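Local coordinates for protein arginyl-tRNA synthetase (Campylobacter jejuni, PDB 3FNR) that attaches L-arginine to its cognate tRNA(Arg) at the expense of ATP, which is split to AMP and diphosphate, as a monomeric class I aminoacyl-tRNA synthetase, at residues Glu73-Asp78 against Ser164-Arg169; Asn81-Leu86 against Trp142-Met147; Glu35-Asn40 against Arg51-Gly56; Glu30-Glu35 against Lys237-Trp242. The protein carries 1 engineered substitution. One frame throughout, in Å; residues are numbered along the deposited sequence.

Contact 1: Glu73-Asp78 against Ser164-Arg169. With SO4 (sulfate ion), chain E.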
# COMPACT_ATOMS: atom_id res chain seq x y z
N GLU A 73 -9.76 -2.19 -3.80
CA GLU A 73 -10.11 -2.16 -5.21
C GLU A 73 -9.09 -1.35 -6.02
O GLU A 73 -8.54 -0.35 -5.55
CB GLU A 73 -11.54 -1.62 -5.40
CG GLU A 73 -12.13 -1.76 -6.80
CD GLU A 73 -13.65 -1.63 -6.83
OE1 GLU A 73 -14.13 -0.59 -7.34
OE2 GLU A 73 -14.35 -2.55 -6.35
N TYR A 74 -8.84 -1.81 -7.24
CA TYR A 74 -7.90 -1.19 -8.17
C TYR A 74 -8.69 -0.87 -9.42
O TYR A 74 -9.40 -1.73 -9.95
CB TYR A 74 -6.78 -2.19 -8.47
CG TYR A 74 -5.64 -1.73 -9.37
CD1 TYR A 74 -5.85 -1.45 -10.73
CD2 TYR A 74 -4.33 -1.68 -8.89
CE1 TYR A 74 -4.79 -1.07 -11.56
CE2 TYR A 74 -3.27 -1.31 -9.71
CZ TYR A 74 -3.51 -1.00 -11.04
OH TYR A 74 -2.47 -0.63 -11.86
N TYR A 75 -8.57 0.37 -9.88
CA TYR A 75 -9.26 0.81 -11.08
C TYR A 75 -8.31 0.71 -12.26
O TYR A 75 -7.25 1.34 -12.26
CB TYR A 75 -9.71 2.26 -10.91
CG TYR A 75 -10.53 2.79 -12.06
CD1 TYR A 75 -11.87 2.43 -12.21
CD2 TYR A 75 -9.98 3.67 -12.98
CE1 TYR A 75 -12.63 2.93 -13.25
CE2 TYR A 75 -10.73 4.17 -14.04
CZ TYR A 75 -12.06 3.79 -14.16
OH TYR A 75 -12.82 4.30 -15.19
N VAL A 76 -8.72 -0.08 -13.26
CA VAL A 76 -7.93 -0.29 -14.47
C VAL A 76 -8.38 0.67 -15.58
O VAL A 76 -9.48 0.54 -16.09
CB VAL A 76 -8.04 -1.76 -14.98
CG1 VAL A 76 -6.99 -2.04 -16.02
CG2 VAL A 76 -7.91 -2.75 -13.82
N ASN A 77 -7.54 1.63 -15.93
CA ASN A 77 -7.84 2.57 -17.01
C ASN A 77 -7.61 1.91 -18.35
O ASN A 77 -6.64 2.22 -19.05
CB ASN A 77 -6.96 3.83 -16.91
CG ASN A 77 -7.39 4.77 -15.80
OD1 ASN A 77 -8.38 5.49 -15.93
ND2 ASN A 77 -6.62 4.80 -14.71
N ASP A 78 -8.50 0.99 -18.72
CA ASP A 78 -8.25 0.12 -19.87
C ASP A 78 -9.11 0.41 -21.10
O ASP A 78 -9.40 -0.49 -21.89
CB ASP A 78 -8.34 -1.35 -19.46
CG ASP A 78 -9.76 -1.80 -19.11
OD1 ASP A 78 -9.98 -3.02 -19.10
OD2 ASP A 78 -10.64 -0.95 -18.86
N SER A 164 -9.98 -6.63 -5.64
CA SER A 164 -10.86 -6.42 -6.79
C SER A 164 -10.22 -5.49 -7.81
O SER A 164 -9.83 -4.38 -7.47
CB SER A 164 -12.22 -5.87 -6.36
OG SER A 164 -13.13 -5.80 -7.45
N TYR A 165 -10.12 -5.95 -9.05
CA TYR A 165 -9.68 -5.10 -10.16
C TYR A 165 -10.89 -4.80 -11.04
O TYR A 165 -11.58 -5.72 -11.48
CB TYR A 165 -8.55 -5.80 -10.95
CG TYR A 165 -7.24 -5.89 -10.18
CD1 TYR A 165 -7.07 -6.80 -9.13
CD2 TYR A 165 -6.16 -5.06 -10.51
CE1 TYR A 165 -5.87 -6.87 -8.41
CE2 TYR A 165 -4.95 -5.13 -9.80
CZ TYR A 165 -4.82 -6.04 -8.76
OH TYR A 165 -3.62 -6.11 -8.07
N VAL A 166 -11.15 -3.52 -11.27
CA VAL A 166 -12.33 -3.11 -12.06
C VAL A 166 -11.94 -2.38 -13.35
O VAL A 166 -10.99 -1.61 -13.37
CB VAL A 166 -13.34 -2.23 -11.25
CG1 VAL A 166 -13.99 -3.03 -10.20
CG2 VAL A 166 -12.66 -1.03 -10.61
N SER A 167 -12.71 -2.61 -14.40
CA SER A 167 -12.41 -2.06 -15.72
C SER A 167 -13.17 -0.76 -16.00
O SER A 167 -14.36 -0.66 -15.71
CB SER A 167 -12.72 -3.10 -16.80
OG SER A 167 -12.58 -2.54 -18.10
N GLU A 168 -12.46 0.21 -16.55
CA GLU A 168 -13.03 1.45 -17.08
C GLU A 168 -14.11 1.15 -18.13
O GLU A 168 -15.18 1.77 -18.14
CB GLU A 168 -11.91 2.32 -17.69
CG GLU A 168 -12.37 3.61 -18.37
CD GLU A 168 -11.21 4.50 -18.83
OE1 GLU A 168 -11.41 5.73 -18.94
OE2 GLU A 168 -10.10 3.97 -19.07
N ARG A 169 -13.83 0.17 -18.99
CA ARG A 169 -14.72 -0.24 -20.08
C ARG A 169 -16.10 -0.71 -19.63
O ARG A 169 -17.06 -0.60 -20.38
CB ARG A 169 -14.06 -1.30 -20.96
CG ARG A 169 -13.02 -0.74 -21.93
CD ARG A 169 -12.87 -1.63 -23.17
NE ARG A 169 -11.84 -2.66 -23.02
CZ ARG A 169 -10.70 -2.69 -23.71
NH1 ARG A 169 -10.42 -1.75 -24.61
NH2 ARG A 169 -9.83 -3.67 -23.50
S SO4 E . -13.09 1.08 -26.01
O1 SO4 E . -14.38 0.73 -26.59
O2 SO4 E . -12.18 -0.05 -26.14
O3 SO4 E . -12.54 2.25 -26.69
O4 SO4 E . -13.27 1.40 -24.59
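Tyr165 lays its CD2 and CE2 atoms over the ring of Tyr74, CE2 riding 3.4 Å above the ring plane and displaced toward the rim. The two rings make an offset stack, their planes 30° apart, and the overlap runs both ways because Tyr74 CB sits in turn over the face of Tyr165. Val76 fills the notch beside this pair, with CG2 at the edge of the Tyr165 ring. On the reverse face Val166 is the bump: its methyls press across the carboxylate end of Glu73, CG2 coming to 3.6 Å from OE1, and CG2 also meets Tyr75 CD1. That carboxylate is held by Tyr226 OH, hydrogen-bonded to OE1, and by a salt bridge from Arg233 NH1 to OE2. Beyond it the phenol of Tyr75 reaches over Glu168, OH lying 3.3 Å from CG.

The backbones beneath are parallel beta neighbours of the class I catalytic domain, whose Rossmann-type sheet ends here in the short strand 165-167. Four bonds join them, alternating from Tyr74 N to Ser164 O through to Glu168 N on Val76 O.

Past the strand ends, chi1 of 69° sets Asp78 CG between the backbone N and the carbonyl carbon, and the carboxylate meets Ser167, whose OG gives a 2.6 Å hydrogen bond to Asp78 OD2 on its syn lone pair. Asp78 O stands 3.1 Å above the guanidinium plane of Arg169, over its centre, while Arg169 NH1 bonds a sulfate oxygen and NH2 is salt-bridged to Asp141. Tyr74 OH, at the other end, is bonded to Ala39 O.

Contact 2: Asn81-Leu86 against Trp142-Met147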
# COMPACT_ATOMS: atom_id res chain seq x y z
N ASN A 81 -8.90 3.90 -26.08
CA ASN A 81 -8.26 5.20 -26.28
C ASN A 81 -7.11 5.47 -25.31
O ASN A 81 -6.21 6.26 -25.60
CB ASN A 81 -9.31 6.32 -26.17
CG ASN A 81 -10.57 6.03 -27.00
OD1 ASN A 81 -10.70 6.49 -28.14
ND2 ASN A 81 -11.51 5.27 -26.43
N GLN A 82 -7.14 4.80 -24.16
CA GLN A 82 -6.10 4.92 -23.14
C GLN A 82 -4.91 4.00 -23.43
O GLN A 82 -3.76 4.40 -23.28
CB GLN A 82 -6.68 4.62 -21.75
CG GLN A 82 -7.76 5.60 -21.27
CD GLN A 82 -7.20 6.73 -20.43
OE1 GLN A 82 -6.41 7.55 -20.90
NE2 GLN A 82 -7.62 6.78 -19.17
N ILE A 83 -5.21 2.77 -23.85
CA ILE A 83 -4.20 1.73 -24.06
C ILE A 83 -3.69 1.62 -25.50
O ILE A 83 -2.86 0.75 -25.80
CB ILE A 83 -4.71 0.32 -23.63
CG1 ILE A 83 -5.85 -0.15 -24.54
CG2 ILE A 83 -5.09 0.32 -22.13
CD1 ILE A 83 -6.26 -1.61 -24.35
N TYR A 84 -4.19 2.48 -26.39
CA TYR A 84 -3.80 2.48 -27.81
C TYR A 84 -2.29 2.61 -27.98
O TYR A 84 -1.67 1.82 -28.70
CB TYR A 84 -4.54 3.57 -28.60
CG TYR A 84 -4.31 3.52 -30.10
CD1 TYR A 84 -5.04 2.63 -30.91
CD2 TYR A 84 -3.38 4.36 -30.72
CE1 TYR A 84 -4.84 2.58 -32.30
CE2 TYR A 84 -3.17 4.31 -32.10
CZ TYR A 84 -3.90 3.42 -32.88
OH TYR A 84 -3.70 3.38 -34.24
N LEU A 85 -1.70 3.61 -27.30
CA LEU A 85 -0.26 3.88 -27.35
C LEU A 85 0.59 2.67 -26.94
O LEU A 85 1.67 2.46 -27.49
CB LEU A 85 0.09 5.10 -26.49
CG LEU A 85 1.01 6.20 -27.05
CD1 LEU A 85 1.42 7.20 -25.97
CD2 LEU A 85 2.24 5.67 -27.77
N LEU A 86 0.11 1.90 -25.97
CA LEU A 86 0.79 0.66 -25.57
C LEU A 86 0.82 -0.36 -26.71
O LEU A 86 1.84 -1.01 -26.94
CB LEU A 86 0.14 0.06 -24.32
CG LEU A 86 0.73 -1.23 -23.77
CD1 LEU A 86 2.06 -0.95 -23.06
CD2 LEU A 86 -0.26 -1.92 -22.84
N TRP A 142 -4.36 -7.48 -25.60
CA TRP A 142 -3.50 -8.59 -25.18
C TRP A 142 -2.39 -8.06 -24.27
O TRP A 142 -2.05 -8.70 -23.27
CB TRP A 142 -2.88 -9.28 -26.40
CG TRP A 142 -1.82 -10.31 -26.06
CD1 TRP A 142 -2.02 -11.62 -25.75
CD2 TRP A 142 -0.40 -10.09 -26.01
NE1 TRP A 142 -0.82 -12.24 -25.50
CE2 TRP A 142 0.20 -11.33 -25.65
CE3 TRP A 142 0.43 -8.98 -26.23
CZ2 TRP A 142 1.58 -11.48 -25.50
CZ3 TRP A 142 1.81 -9.13 -26.08
CH2 TRP A 142 2.36 -10.38 -25.72
N ALA A 143 -1.84 -6.91 -24.64
CA ALA A 143 -0.73 -6.30 -23.93
C ALA A 143 -1.12 -5.80 -22.55
O ALA A 143 -0.43 -6.10 -21.58
CB ALA A 143 -0.17 -5.16 -24.73
N LYS A 144 -2.23 -5.07 -22.47
CA LYS A 144 -2.68 -4.47 -21.21
C LYS A 144 -3.01 -5.55 -20.18
O LYS A 144 -2.87 -5.32 -18.98
CB LYS A 144 -3.86 -3.50 -21.42
CG LYS A 144 -5.21 -4.13 -21.77
CD LYS A 144 -6.13 -4.28 -20.56
CE LYS A 144 -7.56 -4.59 -20.98
NZ LYS A 144 -7.78 -6.00 -21.39
N ASP A 145 -3.44 -6.71 -20.67
CA ASP A 145 -3.67 -7.87 -19.82
C ASP A 145 -2.36 -8.46 -19.29
O ASP A 145 -2.32 -8.95 -18.16
CB ASP A 145 -4.48 -8.94 -20.55
CG ASP A 145 -5.98 -8.63 -20.58
OD1 ASP A 145 -6.49 -8.04 -19.60
OD2 ASP A 145 -6.63 -8.97 -21.59
N LYS A 146 -1.31 -8.40 -20.10
CA LYS A 146 0.02 -8.86 -19.68
C LYS A 146 0.62 -7.89 -18.66
O LYS A 146 1.22 -8.32 -17.68
CB LYS A 146 0.96 -9.00 -20.88
CG LYS A 146 0.65 -10.16 -21.84
CD LYS A 146 1.40 -11.44 -21.49
CE LYS A 146 0.51 -12.46 -20.80
NZ LYS A 146 1.12 -13.82 -20.80
N MET A 147 0.43 -6.60 -18.91
CA MET A 147 0.89 -5.56 -17.99
C MET A 147 0.17 -5.57 -16.65
O MET A 147 0.77 -5.28 -15.62
CB MET A 147 0.79 -4.17 -18.62
CG MET A 147 1.77 -3.93 -19.76
SD MET A 147 3.52 -3.98 -19.31
CE MET A 147 3.90 -5.72 -19.45
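Leu86 meets the helix of Ala143 with one methyl, CD2, which rests 3.8 Å from Ala143 CB and 3.7 Å from the backbone N of Lys144. The same methyl reaches Met147 CG at 4.2 Å, and so lies among Ala143, Lys144 and, one turn on, Met147. The CB of Leu86 points toward helix 142-147, and CG lies anti to the backbone N (chi1 -180°). One turn earlier Ile83 adds a second point, its CD1 touching Lys144 CG at 3.8 Å.

The short helical segments cross at 88°, their axes 9.7 Å apart at closest, and only 202 Å² is buried between them. Both belong to the helical connection that joins strand 69-76 to strand 165-167 in the catalytic domain. Further out, helix 113-126 backs Met147 through Tyr114 and Leu118, and Ile83 also packs on Ala140 and Asp141.

Of the Lys144 side chain, CB and CG do the touching. The chain bends at chi2 and chi4, and Lys144 NZ forms a salt bridge with Asp145 OD1 at 3.0 Å, its hydrogen bond weak. The joint therefore rests on dispersion and exclusion of water over a small buried patch, with the lysine's charge kept apart from the apolar contact.

Contact 3: Glu35-Asn40 against Arg51-Gly56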
# COMPACT_ATOMS: atom_id res chain seq x y z
N GLU A 35 -9.81 2.36 -2.43
CA GLU A 35 -9.31 2.23 -3.78
C GLU A 35 -7.96 2.90 -3.82
O GLU A 35 -7.84 4.09 -3.51
CB GLU A 35 -10.23 2.89 -4.81
CG GLU A 35 -9.69 2.80 -6.24
CD GLU A 35 -9.67 4.15 -6.94
OE1 GLU A 35 -10.56 4.99 -6.68
OE2 GLU A 35 -8.74 4.39 -7.75
N TYR A 36 -6.94 2.13 -4.19
CA TYR A 36 -5.58 2.64 -4.22
C TYR A 36 -4.73 2.03 -5.32
O TYR A 36 -5.12 1.05 -5.95
CB TYR A 36 -4.92 2.53 -2.83
CG TYR A 36 -4.50 1.13 -2.38
CD1 TYR A 36 -5.44 0.11 -2.19
CD2 TYR A 36 -3.17 0.86 -2.08
CE1 TYR A 36 -5.05 -1.16 -1.75
CE2 TYR A 36 -2.77 -0.39 -1.65
CZ TYR A 36 -3.70 -1.39 -1.48
OH TYR A 36 -3.28 -2.62 -1.03
N VAL A 37 -3.55 2.63 -5.52
CA VAL A 37 -2.61 2.34 -6.60
C VAL A 37 -3.21 2.76 -7.94
O VAL A 37 -2.90 3.85 -8.42
CB VAL A 37 -2.06 0.86 -6.62
CG1 VAL A 37 -0.90 0.74 -7.59
CG2 VAL A 37 -1.61 0.41 -5.23
N SER A 38 -4.07 1.91 -8.52
CA SER A 38 -4.80 2.20 -9.76
C SER A 38 -3.94 2.81 -10.86
O SER A 38 -4.32 3.80 -11.47
CB SER A 38 -5.99 3.14 -9.48
OG SER A 38 -6.92 2.53 -8.61
N ALA A 39 -2.77 2.22 -11.09
CA ALA A 39 -1.87 2.70 -12.12
C ALA A 39 -2.34 2.21 -13.49
O ALA A 39 -2.95 1.14 -13.59
CB ALA A 39 -0.47 2.23 -11.84
N ASN A 40 -2.06 3.00 -14.52
CA ASN A 40 -2.36 2.61 -15.90
C ASN A 40 -1.68 1.30 -16.28
O ASN A 40 -0.51 1.11 -15.98
CB ASN A 40 -1.91 3.71 -16.85
CG ASN A 40 -2.71 4.98 -16.67
OD1 ASN A 40 -3.86 4.95 -16.21
ND2 ASN A 40 -2.12 6.10 -17.02
N ARG A 51 4.75 4.41 -2.10
CA ARG A 51 4.22 4.91 -0.83
C ARG A 51 2.73 4.67 -0.69
O ARG A 51 2.29 4.15 0.34
CB ARG A 51 4.54 6.39 -0.62
CG ARG A 51 4.37 6.81 0.83
CD ARG A 51 4.67 8.27 0.99
NE ARG A 51 4.94 8.63 2.38
CZ ARG A 51 5.51 9.78 2.75
NH1 ARG A 51 5.89 10.66 1.83
NH2 ARG A 51 5.72 10.04 4.04
N GLY A 52 1.96 5.02 -1.73
CA GLY A 52 0.52 4.76 -1.76
C GLY A 52 0.22 3.28 -1.59
O GLY A 52 -0.60 2.89 -0.75
N ALA A 53 0.92 2.45 -2.36
CA ALA A 53 0.74 0.99 -2.28
C ALA A 53 1.04 0.43 -0.87
O ALA A 53 0.24 -0.32 -0.30
CB ALA A 53 1.60 0.31 -3.31
N VAL A 54 2.19 0.82 -0.32
CA VAL A 54 2.64 0.31 0.99
C VAL A 54 1.71 0.80 2.10
O VAL A 54 1.28 0.02 2.95
CB VAL A 54 4.12 0.68 1.26
CG1 VAL A 54 4.52 0.47 2.75
CG2 VAL A 54 5.04 -0.13 0.36
N PHE A 55 1.38 2.10 2.05
CA PHE A 55 0.42 2.68 3.00
C PHE A 55 -0.94 1.97 2.96
O PHE A 55 -1.48 1.61 4.00
CB PHE A 55 0.26 4.19 2.76
CG PHE A 55 -0.51 4.90 3.85
CD1 PHE A 55 0.16 5.51 4.91
CD2 PHE A 55 -1.91 4.99 3.80
CE1 PHE A 55 -0.55 6.19 5.92
CE2 PHE A 55 -2.63 5.66 4.81
CZ PHE A 55 -1.95 6.25 5.86
N GLY A 56 -1.47 1.75 1.76
CA GLY A 56 -2.81 1.16 1.62
C GLY A 56 -2.91 -0.28 2.08
O GLY A 56 -3.92 -0.69 2.66
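Tyr36 carries CG between its backbone N and carbonyl carbon (chi1 74°), which starts the ring off toward helix 51-56; in Val37 CG2 stands beside the backbone N, anti to the carbonyl carbon, and reaches Ala53. The tyrosine ring settles directly on the helix backbone. Gly56 CA lies over its face, 4.0 Å from the centroid and 27° off the normal, a CH-pi contact; with no side chain on Gly56, the ring can come down to 3.6 Å between Tyr36 CE2 and Gly56 CA. At the ring's edge, near its plane, Ala53 O stands 3.3 Å from Tyr36 CE2, and Gly52 O approaches CD2 obliquely. Gly52 O is also held within the helix, where it accepts the N-H of Gly56. Val37 completes the contact, CG2 meeting Ala53 CB at 3.7 Å.

Behind these residues the chain is tied down by Ser38, whose OG donates a 2.7 Å hydrogen bond to the anti lone pair of Glu35 OE2. The same hydroxyl is bonded to Tyr75 N, which ties the loop to strand 69-76. Ile241 and Thr72 touch the Tyr36 side chain from strands 237-243 and 69-76.

Strand 31-35, this loop, helix 50-65 and strand 69-76 form a beta-alpha-beta crossover. Ala39 and Asn40 open the 'HIGH' region, the class I signature that in these synthetases contributes to ATP binding, in the loop between the first strand and helix of a Rossmann-type catalytic domain.

Contact 4: Glu30-Glu35 against Lys237-Trp242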
# COMPACT_ATOMS: atom_id res chain seq x y z
N GLU A 30 -18.35 -0.05 11.52
CA GLU A 30 -17.97 0.78 10.39
C GLU A 30 -17.21 -0.03 9.34
O GLU A 30 -16.27 -0.74 9.67
CB GLU A 30 -17.12 1.96 10.86
CG GLU A 30 -17.01 3.08 9.84
CD GLU A 30 -16.29 4.31 10.37
OE1 GLU A 30 -16.06 5.24 9.57
OE2 GLU A 30 -15.96 4.35 11.59
N SER A 31 -17.63 0.09 8.08
CA SER A 31 -17.02 -0.64 6.96
C SER A 31 -16.39 0.33 5.98
O SER A 31 -16.82 1.48 5.88
CB SER A 31 -18.06 -1.46 6.23
OG SER A 31 -19.09 -0.61 5.72
N PHE A 32 -15.38 -0.13 5.24
CA PHE A 32 -14.65 0.76 4.34
C PHE A 32 -14.40 0.15 2.97
O PHE A 32 -14.22 -1.07 2.84
CB PHE A 32 -13.29 1.14 4.93
CG PHE A 32 -13.36 1.79 6.29
CD1 PHE A 32 -13.34 3.17 6.40
CD2 PHE A 32 -13.43 1.02 7.45
CE1 PHE A 32 -13.41 3.79 7.65
CE2 PHE A 32 -13.50 1.62 8.69
CZ PHE A 32 -13.48 3.01 8.80
N LEU A 33 -14.37 1.00 1.96
CA LEU A 33 -13.87 0.62 0.65
C LEU A 33 -12.67 1.48 0.27
O LEU A 33 -12.81 2.68 0.02
CB LEU A 33 -14.96 0.74 -0.44
CG LEU A 33 -14.53 0.44 -1.89
CD1 LEU A 33 -14.04 -1.00 -2.05
CD2 LEU A 33 -15.66 0.73 -2.87
N LEU A 34 -11.50 0.85 0.20
CA LEU A 34 -10.28 1.55 -0.21
C LEU A 34 -9.94 1.29 -1.67
O LEU A 34 -9.77 0.14 -2.09
CB LEU A 34 -9.10 1.08 0.66
CG LEU A 34 -7.82 1.88 0.97
CD1 LEU A 34 -6.65 0.90 1.09
CD2 LEU A 34 -7.48 3.00 0.01
N GLU A 35 -9.81 2.36 -2.43
CA GLU A 35 -9.31 2.23 -3.78
C GLU A 35 -7.96 2.90 -3.82
O GLU A 35 -7.84 4.09 -3.51
CB GLU A 35 -10.23 2.89 -4.81
CG GLU A 35 -9.69 2.80 -6.24
CD GLU A 35 -9.67 4.15 -6.94
OE1 GLU A 35 -10.56 4.99 -6.68
OE2 GLU A 35 -8.74 4.39 -7.75
N LYS A 237 -17.62 4.15 4.59
CA LYS A 237 -16.73 5.18 4.04
C LYS A 237 -15.99 4.66 2.81
O LYS A 237 -15.63 3.49 2.75
CB LYS A 237 -15.70 5.58 5.11
CG LYS A 237 -16.14 6.63 6.12
CD LYS A 237 -15.35 7.92 5.90
CE LYS A 237 -15.20 8.70 7.20
NZ LYS A 237 -14.04 9.64 7.13
N CYS A 238 -15.76 5.54 1.83
CA CYS A 238 -14.81 5.26 0.75
C CYS A 238 -13.53 6.05 0.96
O CYS A 238 -13.56 7.27 1.14
CB CYS A 238 -15.39 5.60 -0.64
SG CYS A 238 -16.77 4.57 -1.18
N ILE A 239 -12.41 5.35 0.93
CA ILE A 239 -11.09 5.97 1.07
C ILE A 239 -10.33 5.92 -0.26
O ILE A 239 -10.27 4.86 -0.89
CB ILE A 239 -10.25 5.25 2.15
CG1 ILE A 239 -11.07 5.06 3.44
CG2 ILE A 239 -8.93 5.99 2.40
CD1 ILE A 239 -10.35 4.23 4.52
N ASN A 240 -9.79 7.06 -0.67
CA ASN A 240 -8.84 7.12 -1.78
C ASN A 240 -7.45 7.47 -1.27
O ASN A 240 -7.31 8.24 -0.32
CB ASN A 240 -9.25 8.19 -2.78
CG ASN A 240 -10.55 7.89 -3.49
OD1 ASN A 240 -11.09 6.78 -3.42
ND2 ASN A 240 -11.07 8.91 -4.19
N ILE A 241 -6.43 6.93 -1.91
CA ILE A 241 -5.07 7.40 -1.70
C ILE A 241 -4.58 8.02 -3.01
O ILE A 241 -4.41 7.33 -4.01
CB ILE A 241 -4.12 6.29 -1.21
CG1 ILE A 241 -4.62 5.70 0.12
CG2 ILE A 241 -2.71 6.83 -1.05
CD1 ILE A 241 -3.94 4.43 0.50
N TRP A 242 -4.38 9.34 -2.99
CA TRP A 242 -3.93 10.06 -4.17
C TRP A 242 -2.55 10.64 -3.94
O TRP A 242 -2.13 10.83 -2.79
CB TRP A 242 -4.90 11.21 -4.51
CG TRP A 242 -6.28 10.80 -4.99
CD1 TRP A 242 -6.71 9.53 -5.32
CD2 TRP A 242 -7.39 11.68 -5.25
NE1 TRP A 242 -8.02 9.57 -5.72
CE2 TRP A 242 -8.46 10.87 -5.70
CE3 TRP A 242 -7.58 13.06 -5.13
CZ2 TRP A 242 -9.72 11.41 -6.03
CZ3 TRP A 242 -8.84 13.60 -5.46
CH2 TRP A 242 -9.89 12.77 -5.91
O HOH W 1 -9.72 7.33 -7.30
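Phe32 and Ile239 meet through their CD1 atoms, 3.7 Å apart, at the centre of an apolar row on one face of two parallel strands. The phenylalanine lies beside the root of Lys237, pointing the same way, with its CD1 3.6 Å from Lys237 CB. Further along, Leu34 places CD2 against Ile241 CD1 at 3.8 Å. Phe70 of the neighbouring strand packs on this row. On the reverse face Leu33 and Cys238 touch more loosely, under Lys230 of helix 219-231.

Between the faces, four backbone hydrogen bonds zip the strands, from Lys237 N on Ser31 O to Glu35 N on Ile239 O. In the third, Ile239 N bonds Leu33 O at 2.8 Å, the donor tilted 32° from the carbonyl plane.

At the C-terminal end lies a polar cluster. Glu35 OE1 and Asn240 OD1 lie 3.8 Å apart, two oxygens drawn to one cation: Lys230 NZ makes a salt bridge with the first and a weak hydrogen bond with the second. The amide's ND2 turns to His227 instead. A water donates to Glu35 OE1 at 2.6 Å and accepts from Trp242 NE1 at 3.2 Å, in the indole plane. Lysine and water thus both hold OE1, while OE2 has Ser38 as a partner, so each oxygen of the carboxylate is gripped.

In the fold
Contacts 1 and 4 are both pairings of parallel strands in one sheet: strands 31-35 and 69-76 are neighbours, and Glu73 N bonds Leu34 O between them. Contact 4 is buried and largely apolar until its C-terminal end, whereas contact 1 is only partly buried and more polar where its strands run out. Contact 3, nearest the chain's centre, lays a loop on helix 50-65, and this helix also touches Leu34 and Ile241 of contact 4. Contact 2 is buried too, but lies farthest out, about 27 Å from contact 4 between centres; its packing, without hydrogen bonds between the helices, joins contact 1 through Lys144, which touches Asp78 and Arg169.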